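PDB 4B4O: epimerase family protein SDR39U1 from Homo sapiens, which binds NADPH and probably acts as an NADP-dependent oxidoreductase of the short-chain dehydrogenase/reductase family. Local coordinates for residues 12-23 against 196-207; 41-49 against 85-93. The protein carries 3 engineered substitutions. All coordinates share one frame; numbering follows the deposited sequence.

Interaction 1. Residues 12-23 against 196-207; sequences IGTALTQLLNAR and GDLAGILTHALE. With NDP (NADPH dihydro-nicotinamide-adenine-dinucleotide phosphate), chain I.
A bend at chi3 (69°) turns the guanidinium of Arg-23 toward Glu-207, whose side chain reaches out extended beyond CG. The two groups form a side-on salt bridge: Arg-23 NH2 meets the syn lone pair of Glu-207 OE1 at 2.8 Å, and Arg-23 NE reaches Glu-207 OE2 at 3.1 Å, on the syn side but well out of the carboxylate plane. OE2 is also bonded to His-25 NE2. Beside the bridge, Thr-203 CG2 lies 3.4 Å from Arg-23 NE. Thr-203 OG1 bonds back to Ala-199 O (2.8 Å), a carbonyl that also accepts Thr-203 N from the opposite face of its plane. With this hydroxyl engaged, Leu-16 CD1 and Leu-19 CD2 pack against it. The helices cross at -58° and are closest at Leu-16 and Ala-199; deeper in, Leu-202 CD1 touches Leu-16 CD2 (3.9 Å) and Ile-12 CD1 touches Leu-198 CD2 (3.8 Å). Ile-12 N then gives a nearly straight bond (168°) to NDP O1N at 2.8 Å. Ile-12 lies in the first turn of helix 11-22, after strand 2-6; with Gly-13 this is consistent with a Rossmann-type glycine-rich turn. The chemistry thus runs from ion pair through aliphatic packing to an amide-bound phosphate, whose negative charge the helix start is likely to stabilise.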
loop_
_atom_site.group_PDB
_atom_site.type_symbol
_atom_site.label_atom_id
_atom_site.label_comp_id
_atom_site.label_asym_id
_atom_site.label_seq_id
_atom_site.Cartn_x
_atom_site.Cartn_y
_atom_site.Cartn_z
ATOM N N ILE A 12 5.802 -2.206 -4.375
ATOM C CA ILE A 12 4.538 -2.715 -4.847
ATOM C C ILE A 12 4.540 -2.741 -6.380
ATOM O O ILE A 12 4.058 -3.685 -7.000
ATOM C CB ILE A 12 3.339 -1.881 -4.351
ATOM C CG1 ILE A 12 3.206 -1.938 -2.821
ATOM C CG2 ILE A 12 2.085 -2.404 -5.011
ATOM C CD1 ILE A 12 2.345 -0.842 -2.180
ATOM N N GLY A 13 5.096 -1.692 -6.974
ATOM C CA GLY A 13 5.083 -1.525 -8.413
ATOM C C GLY A 13 5.772 -2.632 -9.174
ATOM O O GLY A 13 5.307 -3.060 -10.218
ATOM N N THR A 14 6.890 -3.088 -8.643
ATOM C CA THR A 14 7.649 -4.130 -9.272
ATOM C C THR A 14 6.894 -5.444 -9.243
ATOM O O THR A 14 6.927 -6.202 -10.199
ATOM C CB THR A 14 9.025 -4.267 -8.597
ATOM O OG1 THR A 14 9.738 -3.036 -8.758
ATOM C CG2 THR A 14 9.810 -5.387 -9.225
ATOM N N ALA A 15 6.222 -5.729 -8.139
ATOM C CA ALA A 15 5.413 -6.926 -8.048
ATOM C C ALA A 15 4.225 -6.798 -8.991
ATOM O O ALA A 15 3.871 -7.754 -9.671
ATOM C CB ALA A 15 4.955 -7.175 -6.610
ATOM N N LEU A 16 3.613 -5.625 -9.044
ATOM C CA LEU A 16 2.439 -5.410 -9.903
ATOM C C LEU A 16 2.806 -5.572 -11.373
ATOM O O LEU A 16 2.062 -6.184 -12.141
ATOM C CB LEU A 16 1.796 -4.036 -9.671
ATOM C CG LEU A 16 0.550 -3.680 -10.515
ATOM C CD1 LEU A 16 -0.571 -4.688 -10.440
ATOM C CD2 LEU A 16 -0.011 -2.353 -10.062
ATOM N N THR A 17 3.967 -5.057 -11.741
ATOM C CA THR A 17 4.438 -5.175 -13.103
ATOM C C THR A 17 4.650 -6.655 -13.484
ATOM O O THR A 17 4.195 -7.090 -14.541
ATOM C CB THR A 17 5.700 -4.323 -13.318
ATOM O OG1 THR A 17 5.344 -2.935 -13.258
ATOM C CG2 THR A 17 6.339 -4.633 -14.659
ATOM N N GLN A 18 5.290 -7.423 -12.609
ATOM C CA GLN A 18 5.545 -8.838 -12.899
ATOM C C GLN A 18 4.219 -9.547 -13.116
ATOM O O GLN A 18 4.102 -10.358 -14.025
ATOM C CB GLN A 18 6.393 -9.558 -11.829
ATOM N N LEU A 19 3.214 -9.268 -12.285
ATOM C CA LEU A 19 1.940 -10.012 -12.367
ATOM C C LEU A 19 1.145 -9.591 -13.609
ATOM O O LEU A 19 0.632 -10.445 -14.327
ATOM C CB LEU A 19 1.089 -9.842 -11.076
ATOM C CG LEU A 19 -0.264 -10.600 -11.004
ATOM C CD1 LEU A 19 -0.076 -12.105 -11.194
ATOM C CD2 LEU A 19 -1.033 -10.282 -9.736
ATOM N N LEU A 20 1.085 -8.285 -13.854
ATOM C CA LEU A 20 0.466 -7.760 -15.057
ATOM C C LEU A 20 1.063 -8.363 -16.333
ATOM O O LEU A 20 0.324 -8.826 -17.205
ATOM C CB LEU A 20 0.558 -6.239 -15.110
ATOM C CG LEU A 20 -0.369 -5.434 -14.187
ATOM C CD1 LEU A 20 -0.037 -3.961 -14.177
ATOM C CD2 LEU A 20 -1.829 -5.614 -14.563
ATOM N N ASN A 21 2.390 -8.374 -16.438
ATOM C CA ASN A 21 3.058 -8.962 -17.614
ATOM C C ASN A 21 2.673 -10.441 -17.776
ATOM O O ASN A 21 2.274 -10.875 -18.845
ATOM C CB ASN A 21 4.603 -8.831 -17.532
ATOM C CG ASN A 21 5.119 -7.430 -17.862
ATOM O OD1 ASN A 21 4.431 -6.621 -18.469
ATOM N ND2 ASN A 21 6.351 -7.155 -17.476
ATOM N N ALA A 22 2.760 -11.184 -16.677
ATOM C CA ALA A 22 2.454 -12.608 -16.658
ATOM C C ALA A 22 1.026 -12.887 -17.154
ATOM O O ALA A 22 0.778 -13.899 -17.806
ATOM C CB ALA A 22 2.657 -13.151 -15.249
ATOM N N ARG A 23 0.104 -11.967 -16.864
ATOM C CA ARG A 23 -1.308 -12.118 -17.223
ATOM C C ARG A 23 -1.658 -11.505 -18.593
ATOM O O ARG A 23 -2.830 -11.395 -18.940
ATOM C CB ARG A 23 -2.182 -11.522 -16.122
ATOM C CG ARG A 23 -2.137 -12.317 -14.825
ATOM C CD ARG A 23 -2.899 -11.636 -13.686
ATOM N NE ARG A 23 -4.332 -11.632 -13.919
ATOM C CZ ARG A 23 -5.160 -12.627 -13.616
ATOM N NH1 ARG A 23 -4.733 -13.727 -13.020
ATOM N NH2 ARG A 23 -6.431 -12.519 -13.932
ATOM N N GLY A 196 1.852 -10.449 -3.056
ATOM C CA GLY A 196 1.191 -11.114 -4.171
ATOM C C GLY A 196 -0.295 -10.841 -4.217
ATOM O O GLY A 196 -0.877 -10.771 -5.293
ATOM N N ASP A 197 -0.904 -10.690 -3.050
ATOM C CA ASP A 197 -2.343 -10.448 -2.967
ATOM C C ASP A 197 -2.705 -8.983 -3.183
ATOM O O ASP A 197 -3.776 -8.691 -3.709
ATOM C CB ASP A 197 -2.907 -10.964 -1.643
ATOM C CG ASP A 197 -3.152 -12.458 -1.660
ATOM O OD1 ASP A 197 -3.651 -12.969 -2.686
ATOM O OD2 ASP A 197 -2.847 -13.122 -0.634
ATOM N N LEU A 198 -1.834 -8.051 -2.806
ATOM C CA LEU A 198 -2.079 -6.655 -3.179
ATOM C C LEU A 198 -1.969 -6.511 -4.689
ATOM O O LEU A 198 -2.811 -5.903 -5.312
ATOM C CB LEU A 198 -1.130 -5.670 -2.466
ATOM C CG LEU A 198 -1.451 -4.197 -2.776
ATOM C CD1 LEU A 198 -2.883 -3.881 -2.409
ATOM C CD2 LEU A 198 -0.515 -3.281 -2.015
ATOM N N ALA A 199 -0.922 -7.099 -5.247
ATOM C CA ALA A 199 -0.718 -7.138 -6.676
ATOM C C ALA A 199 -1.929 -7.749 -7.393
ATOM O O ALA A 199 -2.372 -7.261 -8.442
ATOM C CB ALA A 199 0.552 -7.932 -6.971
ATOM N N GLY A 200 -2.464 -8.818 -6.800
ATOM C CA GLY A 200 -3.647 -9.509 -7.322
ATOM C C GLY A 200 -4.941 -8.691 -7.284
ATOM O O GLY A 200 -5.688 -8.655 -8.262
ATOM N N ILE A 201 -5.180 -8.018 -6.158
ATOM C CA ILE A 201 -6.338 -7.153 -6.016
ATOM C C ILE A 201 -6.279 -6.027 -7.033
ATOM O O ILE A 201 -7.243 -5.757 -7.720
ATOM C CB ILE A 201 -6.427 -6.558 -4.604
ATOM C CG1 ILE A 201 -6.809 -7.648 -3.592
ATOM C CG2 ILE A 201 -7.433 -5.425 -4.575
ATOM C CD1 ILE A 201 -6.489 -7.241 -2.165
ATOM N N LEU A 202 -5.135 -5.383 -7.131
ATOM C CA LEU A 202 -4.949 -4.299 -8.075
ATOM C C LEU A 202 -5.210 -4.771 -9.504
ATOM O O LEU A 202 -5.880 -4.102 -10.276
ATOM C CB LEU A 202 -3.531 -3.732 -7.957
ATOM C CG LEU A 202 -3.208 -2.958 -6.689
ATOM C CD1 LEU A 202 -1.706 -2.730 -6.615
ATOM C CD2 LEU A 202 -4.016 -1.684 -6.635
ATOM N N THR A 203 -4.667 -5.929 -9.848
ATOM C CA THR A 203 -4.877 -6.510 -11.163
ATOM C C THR A 203 -6.342 -6.828 -11.413
ATOM O O THR A 203 -6.847 -6.629 -12.507
ATOM C CB THR A 203 -4.026 -7.765 -11.325
ATOM O OG1 THR A 203 -2.652 -7.388 -11.238
ATOM C CG2 THR A 203 -4.260 -8.424 -12.680
ATOM N N HIS A 204 -7.005 -7.363 -10.407
ATOM C CA HIS A 204 -8.402 -7.664 -10.530
ATOM C C HIS A 204 -9.193 -6.391 -10.738
ATOM O O HIS A 204 -10.164 -6.377 -11.507
ATOM C CB HIS A 204 -8.857 -8.430 -9.293
ATOM C CG HIS A 204 -10.229 -9.012 -9.414
ATOM N ND1 HIS A 204 -10.546 -9.879 -10.360
ATOM C CD2 HIS A 204 -11.376 -8.817 -8.656
ATOM C CE1 HIS A 204 -11.829 -10.230 -10.229
ATOM N NE2 HIS A 204 -12.332 -9.581 -9.175
ATOM N N ALA A 205 -8.813 -5.318 -10.040
ATOM C CA ALA A 205 -9.482 -4.020 -10.197
ATOM C C ALA A 205 -9.323 -3.519 -11.632
ATOM O O ALA A 205 -10.268 -3.060 -12.258
ATOM C CB ALA A 205 -8.934 -2.994 -9.220
ATOM N N LEU A 206 -8.114 -3.671 -12.167
ATOM C CA LEU A 206 -7.836 -3.265 -13.541
ATOM C C LEU A 206 -8.599 -4.107 -14.571
ATOM O O LEU A 206 -9.045 -3.587 -15.549
ATOM C CB LEU A 206 -6.327 -3.299 -13.815
ATOM C CG LEU A 206 -5.479 -2.289 -13.044
ATOM C CD1 LEU A 206 -3.982 -2.574 -13.122
ATOM C CD2 LEU A 206 -5.732 -0.909 -13.597
ATOM N N GLU A 207 -8.744 -5.403 -14.351
ATOM C CA GLU A 207 -9.312 -6.292 -15.370
ATOM C C GLU A 207 -10.830 -6.366 -15.312
ATOM O O GLU A 207 -11.490 -6.349 -16.333
ATOM C CB GLU A 207 -8.762 -7.705 -15.209
ATOM C CG GLU A 207 -7.285 -7.835 -15.534
ATOM C CD GLU A 207 -6.754 -9.251 -15.349
ATOM O OE1 GLU A 207 -7.477 -10.110 -14.829
ATOM O OE2 GLU A 207 -5.615 -9.531 -15.757
HETATM P PA NDP I . 8.061 2.511 -2.640
HETATM O O1A NDP I . 8.749 3.593 -1.772
HETATM O O2A NDP I . 8.770 1.169 -2.919
HETATM O O5B NDP I . 7.744 3.039 -4.150
HETATM C C5B NDP I . 7.457 4.427 -4.288
HETATM C C4B NDP I . 7.827 4.846 -5.688
HETATM O O4B NDP I . 7.330 6.170 -5.871
HETATM C C3B NDP I . 9.345 4.862 -5.896
HETATM O O3B NDP I . 9.833 3.732 -6.673
HETATM C C2B NDP I . 9.602 6.161 -6.644
HETATM O O2B NDP I . 9.665 5.962 -8.049
HETATM C C1B NDP I . 8.373 6.981 -6.391
HETATM N N9A NDP I . 8.747 7.974 -5.382
HETATM C C8A NDP I . 9.462 7.858 -4.216
HETATM N N7A NDP I . 9.594 9.127 -3.638
HETATM C C5A NDP I . 8.968 10.014 -4.456
HETATM C C6A NDP I . 8.702 11.456 -4.486
HETATM N N6A NDP I . 9.106 12.270 -3.489
HETATM N N1A NDP I . 8.018 11.968 -5.531
HETATM C C2A NDP I . 7.606 11.153 -6.545
HETATM N N3A NDP I . 7.785 9.817 -6.579
HETATM C C4A NDP I . 8.423 9.242 -5.585
HETATM O O3 NDP I . 6.639 2.344 -1.886
HETATM P PN NDP I . 5.724 1.020 -1.977
HETATM O O1N NDP I . 5.926 0.378 -3.341
HETATM O O2N NDP I . 5.960 0.168 -0.767
HETATM O O5D NDP I . 4.208 1.651 -1.849
HETATM C C5D NDP I . 3.801 2.491 -2.953
HETATM C C4D NDP I . 2.635 3.385 -2.584
HETATM O O4D NDP I . 1.771 2.570 -1.801
HETATM C C3D NDP I . 2.998 4.591 -1.695
HETATM O O3D NDP I . 2.219 5.767 -2.086
HETATM C C2D NDP I . 2.684 4.112 -0.273
HETATM O O2D NDP I . 2.168 5.069 0.660
HETATM C C1D NDP I . 1.544 3.158 -0.518
HETATM N N1N NDP I . 1.400 2.132 0.532
HETATM C C2N NDP I . 2.401 1.292 0.832
HETATM C C3N NDP I . 2.252 0.338 1.813
HETATM C C7N NDP I . 3.385 -0.577 2.097
HETATM O O7N NDP I . 4.276 -0.664 1.254
HETATM N N7N NDP I . 3.431 -1.281 3.224
HETATM C C4N NDP I . 0.962 0.167 2.540
HETATM C C5N NDP I . -0.062 1.120 2.128
HETATM C C6N NDP I . 0.201 2.053 1.141
HETATM P P2B NDP I . 10.833 6.745 -8.924
HETATM O O1X NDP I . 10.361 8.177 -9.068
HETATM O O2X NDP I . 12.167 6.629 -8.127
HETATM O O3X NDP I . 10.687 5.897 -10.211
#

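Interaction 2. Residues 41-49 against 85-93; sequences WDELAASGL and TTQLLAKAI
Thr-85 OG1 accepts from Asn-57 ND2 and bonds to Ser-81 O, one turn back in its helix, so the hydroxyl is engaged away from Trp-41 while the carbon side of the threonine meets the indole. With chi1 at 62°, OG1 sits between the backbone N and the carbonyl carbon, and CG2 swings anti to that carbon, over the ring. The result is a CH-pi contact: Thr-85 CG2 stands 3.8 Å from the centroid of the six-membered ring of Trp-41, only 10° off its normal. Thr-85 CB covers the same ring nearer its rim, 3.5 Å from Trp-41 CH2. Leu-89 CD1 comes to the indole edge instead, 4.0 Å from Trp-41 CH2. In this Rossmann-type fold, helix 72-95 makes the crossover between parallel strands 54-57 and 102-108, and the short helix 41-47, following strand 38-40, runs at 30° to the 85-93 segment of that helix. Were Trp-41 an alanine, the methyl of Thr-85 and the end of Leu-89 would probably lose their aromatic partner, with a gap opened beside Ala-59 and Arg-32, two residues that bind NADP. Farther along, the side chains of Leu-44 and Leu-89 cross at about a right angle, their CD2 atoms 4.1 Å apart, and Leu-44 CD1 meets Ala-92 CB. Beyond the helix end, Gly-48 takes a positive phi and the chain swings inward, where Leu-49 CD1 reaches both Leu-89 CD2 (4.0 Å) and Ala-92 CB (4.1 Å), while Leu-49 CD2 lies against Ile-93 CG1.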
loop_
_atom_site.group_PDB
_atom_site.type_symbol
_atom_site.label_atom_id
_atom_site.label_comp_id
_atom_site.label_asym_id
_atom_site.label_seq_id
_atom_site.Cartn_x
_atom_site.Cartn_y
_atom_site.Cartn_z
ATOM N N TRP A 41 7.557 12.360 -15.035
ATOM C CA TRP A 41 6.470 13.268 -14.620
ATOM C C TRP A 41 6.474 14.522 -15.438
ATOM O O TRP A 41 5.418 14.989 -15.869
ATOM C CB TRP A 41 6.550 13.588 -13.125
ATOM C CG TRP A 41 6.330 12.336 -12.309
ATOM C CD1 TRP A 41 7.291 11.544 -11.697
ATOM C CD2 TRP A 41 5.068 11.622 -12.077
ATOM N NE1 TRP A 41 6.731 10.451 -11.095
ATOM C CE2 TRP A 41 5.408 10.438 -11.281
ATOM C CE3 TRP A 41 3.747 11.846 -12.412
ATOM C CZ2 TRP A 41 4.444 9.548 -10.850
ATOM C CZ3 TRP A 41 2.785 10.935 -11.976
ATOM C CH2 TRP A 41 3.122 9.817 -11.215
ATOM N N ASP A 42 7.658 15.056 -15.692
ATOM C CA ASP A 42 7.786 16.245 -16.521
ATOM C C ASP A 42 7.237 15.999 -17.916
ATOM O O ASP A 42 6.606 16.873 -18.505
ATOM C CB ASP A 42 9.252 16.701 -16.609
ATOM C CG ASP A 42 9.770 17.273 -15.296
ATOM O OD1 ASP A 42 8.960 17.518 -14.369
ATOM O OD2 ASP A 42 10.995 17.483 -15.202
ATOM N N GLU A 43 7.499 14.814 -18.446
ATOM C CA GLU A 43 7.036 14.454 -19.775
ATOM C C GLU A 43 5.521 14.290 -19.804
ATOM O O GLU A 43 4.896 14.715 -20.757
ATOM C CB GLU A 43 7.773 13.204 -20.267
ATOM C CG GLU A 43 7.198 12.451 -21.486
ATOM C CD GLU A 43 8.223 11.398 -21.977
ATOM O OE1 GLU A 43 9.078 10.922 -21.154
ATOM O OE2 GLU A 43 8.227 11.060 -23.193
ATOM N N LEU A 44 4.943 13.708 -18.765
ATOM C CA LEU A 44 3.492 13.572 -18.673
ATOM C C LEU A 44 2.777 14.922 -18.653
ATOM O O LEU A 44 1.735 15.083 -19.268
ATOM C CB LEU A 44 3.115 12.779 -17.418
ATOM C CG LEU A 44 1.633 12.598 -17.096
ATOM C CD1 LEU A 44 0.996 11.632 -18.078
ATOM C CD2 LEU A 44 1.508 12.112 -15.675
ATOM N N ALA A 45 3.335 15.881 -17.924
ATOM C CA ALA A 45 2.739 17.207 -17.832
ATOM C C ALA A 45 2.865 17.946 -19.149
ATOM O O ALA A 45 2.010 18.752 -19.490
ATOM C CB ALA A 45 3.399 18.009 -16.722
ATOM N N ALA A 46 3.943 17.675 -19.875
ATOM C CA ALA A 46 4.248 18.382 -21.118
ATOM C C ALA A 46 3.367 17.919 -22.252
ATOM O O ALA A 46 2.725 18.724 -22.907
ATOM C CB ALA A 46 5.709 18.168 -21.508
ATOM N N SER A 47 3.379 16.614 -22.505
ATOM C CA SER A 47 2.754 16.057 -23.704
ATOM C C SER A 47 1.564 15.139 -23.418
ATOM O O SER A 47 0.922 14.674 -24.345
ATOM C CB SER A 47 3.801 15.351 -24.566
ATOM O OG SER A 47 4.620 14.509 -23.781
ATOM N N GLY A 48 1.238 14.908 -22.149
ATOM C CA GLY A 48 -0.037 14.277 -21.811
ATOM C C GLY A 48 0.035 12.791 -21.576
ATOM O O GLY A 48 1.113 12.201 -21.525
ATOM N N LEU A 49 -1.131 12.181 -21.435
ATOM C CA LEU A 49 -1.221 10.770 -21.075
ATOM C C LEU A 49 -0.877 9.900 -22.288
ATOM O O LEU A 49 -1.489 10.056 -23.335
ATOM C CB LEU A 49 -2.641 10.461 -20.586
ATOM C CG LEU A 49 -2.868 9.153 -19.817
ATOM C CD1 LEU A 49 -2.413 9.211 -18.359
ATOM C CD2 LEU A 49 -4.334 8.748 -19.891
ATOM N N THR A 85 1.534 13.987 -7.767
ATOM C CA THR A 85 1.557 12.900 -8.760
ATOM C C THR A 85 0.148 12.395 -9.065
ATOM O O THR A 85 -0.214 12.224 -10.224
ATOM C CB THR A 85 2.438 11.705 -8.344
ATOM O OG1 THR A 85 1.927 11.121 -7.142
ATOM C CG2 THR A 85 3.885 12.143 -8.181
ATOM N N THR A 86 -0.662 12.214 -8.033
ATOM C CA THR A 86 -2.032 11.764 -8.239
ATOM C C THR A 86 -2.837 12.773 -9.072
ATOM O O THR A 86 -3.561 12.404 -9.991
ATOM C CB THR A 86 -2.732 11.467 -6.892
ATOM O OG1 THR A 86 -1.994 10.462 -6.190
ATOM C CG2 THR A 86 -4.187 10.985 -7.091
ATOM N N GLN A 87 -2.703 14.044 -8.749
ATOM C CA GLN A 87 -3.480 15.095 -9.420
ATOM C C GLN A 87 -3.060 15.208 -10.865
ATOM O O GLN A 87 -3.880 15.415 -11.752
ATOM C CB GLN A 87 -3.298 16.419 -8.672
ATOM C CG GLN A 87 -4.025 17.605 -9.277
ATOM C CD GLN A 87 -4.908 18.350 -8.260
ATOM O OE1 GLN A 87 -4.811 19.589 -8.082
ATOM N NE2 GLN A 87 -5.789 17.593 -7.594
ATOM N N LEU A 88 -1.769 15.021 -11.104
ATOM C CA LEU A 88 -1.198 15.151 -12.437
ATOM C C LEU A 88 -1.740 14.059 -13.348
ATOM O O LEU A 88 -2.042 14.298 -14.515
ATOM C CB LEU A 88 0.328 15.056 -12.357
ATOM C CG LEU A 88 1.195 15.954 -13.256
ATOM C CD1 LEU A 88 0.597 17.307 -13.608
ATOM C CD2 LEU A 88 2.550 16.138 -12.550
ATOM N N LEU A 89 -1.846 12.855 -12.803
ATOM C CA LEU A 89 -2.441 11.736 -13.519
ATOM C C LEU A 89 -3.931 11.948 -13.744
ATOM O O LEU A 89 -4.443 11.709 -14.844
ATOM C CB LEU A 89 -2.204 10.420 -12.756
ATOM C CG LEU A 89 -0.925 9.665 -13.138
ATOM C CD1 LEU A 89 -0.578 8.516 -12.190
ATOM C CD2 LEU A 89 -1.067 9.174 -14.571
ATOM N N ALA A 90 -4.625 12.392 -12.703
ATOM C CA ALA A 90 -6.060 12.679 -12.783
ATOM C C ALA A 90 -6.403 13.687 -13.887
ATOM O O ALA A 90 -7.256 13.432 -14.722
ATOM C CB ALA A 90 -6.558 13.180 -11.438
ATOM N N LYS A 91 -5.706 14.812 -13.891
ATOM C CA LYS A 91 -5.903 15.828 -14.913
ATOM C C LYS A 91 -5.560 15.316 -16.310
ATOM O O LYS A 91 -6.219 15.666 -17.283
ATOM C CB LYS A 91 -5.116 17.099 -14.584
ATOM C CG LYS A 91 -5.663 17.824 -13.361
ATOM C CD LYS A 91 -4.941 19.143 -13.095
ATOM C CE LYS A 91 -5.500 19.898 -11.869
ATOM N NZ LYS A 91 -5.466 21.384 -12.092
ATOM N N ALA A 92 -4.540 14.468 -16.405
ATOM C CA ALA A 92 -4.130 13.897 -17.692
ATOM C C ALA A 92 -5.202 12.972 -18.240
ATOM O O ALA A 92 -5.492 12.996 -19.439
ATOM C CB ALA A 92 -2.805 13.169 -17.558
ATOM N N ILE A 93 -5.806 12.182 -17.355
ATOM C CA ILE A 93 -6.922 11.322 -17.733
ATOM C C ILE A 93 -8.132 12.132 -18.205
ATOM O O ILE A 93 -8.704 11.851 -19.242
ATOM C CB ILE A 93 -7.374 10.436 -16.573
ATOM C CG1 ILE A 93 -6.299 9.384 -16.242
ATOM C CG2 ILE A 93 -8.694 9.785 -16.959
ATOM C CD1 ILE A 93 -6.569 8.611 -14.974
#

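Both contacts pair helices of the same Rossmann-type domain but share none of them, and they lie on opposite faces of the parallel sheet: Leu-202 of interaction 1 packs on Val-104 and Val-106, Leu-89 and Ile-93 of interaction 2 on Trp-103. Their centres are 22 Å apart and their nearest atoms about 10 Å. Interaction 1 is the more central, its inner end giving one backbone N-H to an NADPH phosphate and its outer end closing in a salt bridge near the surface. Interaction 2, nested in the chain between the segments of interaction 1, lies farther out yet is largely buried; it has no hydrogen bond across it and relies on aromatic and aliphatic packing behind the cofactor-binding loops.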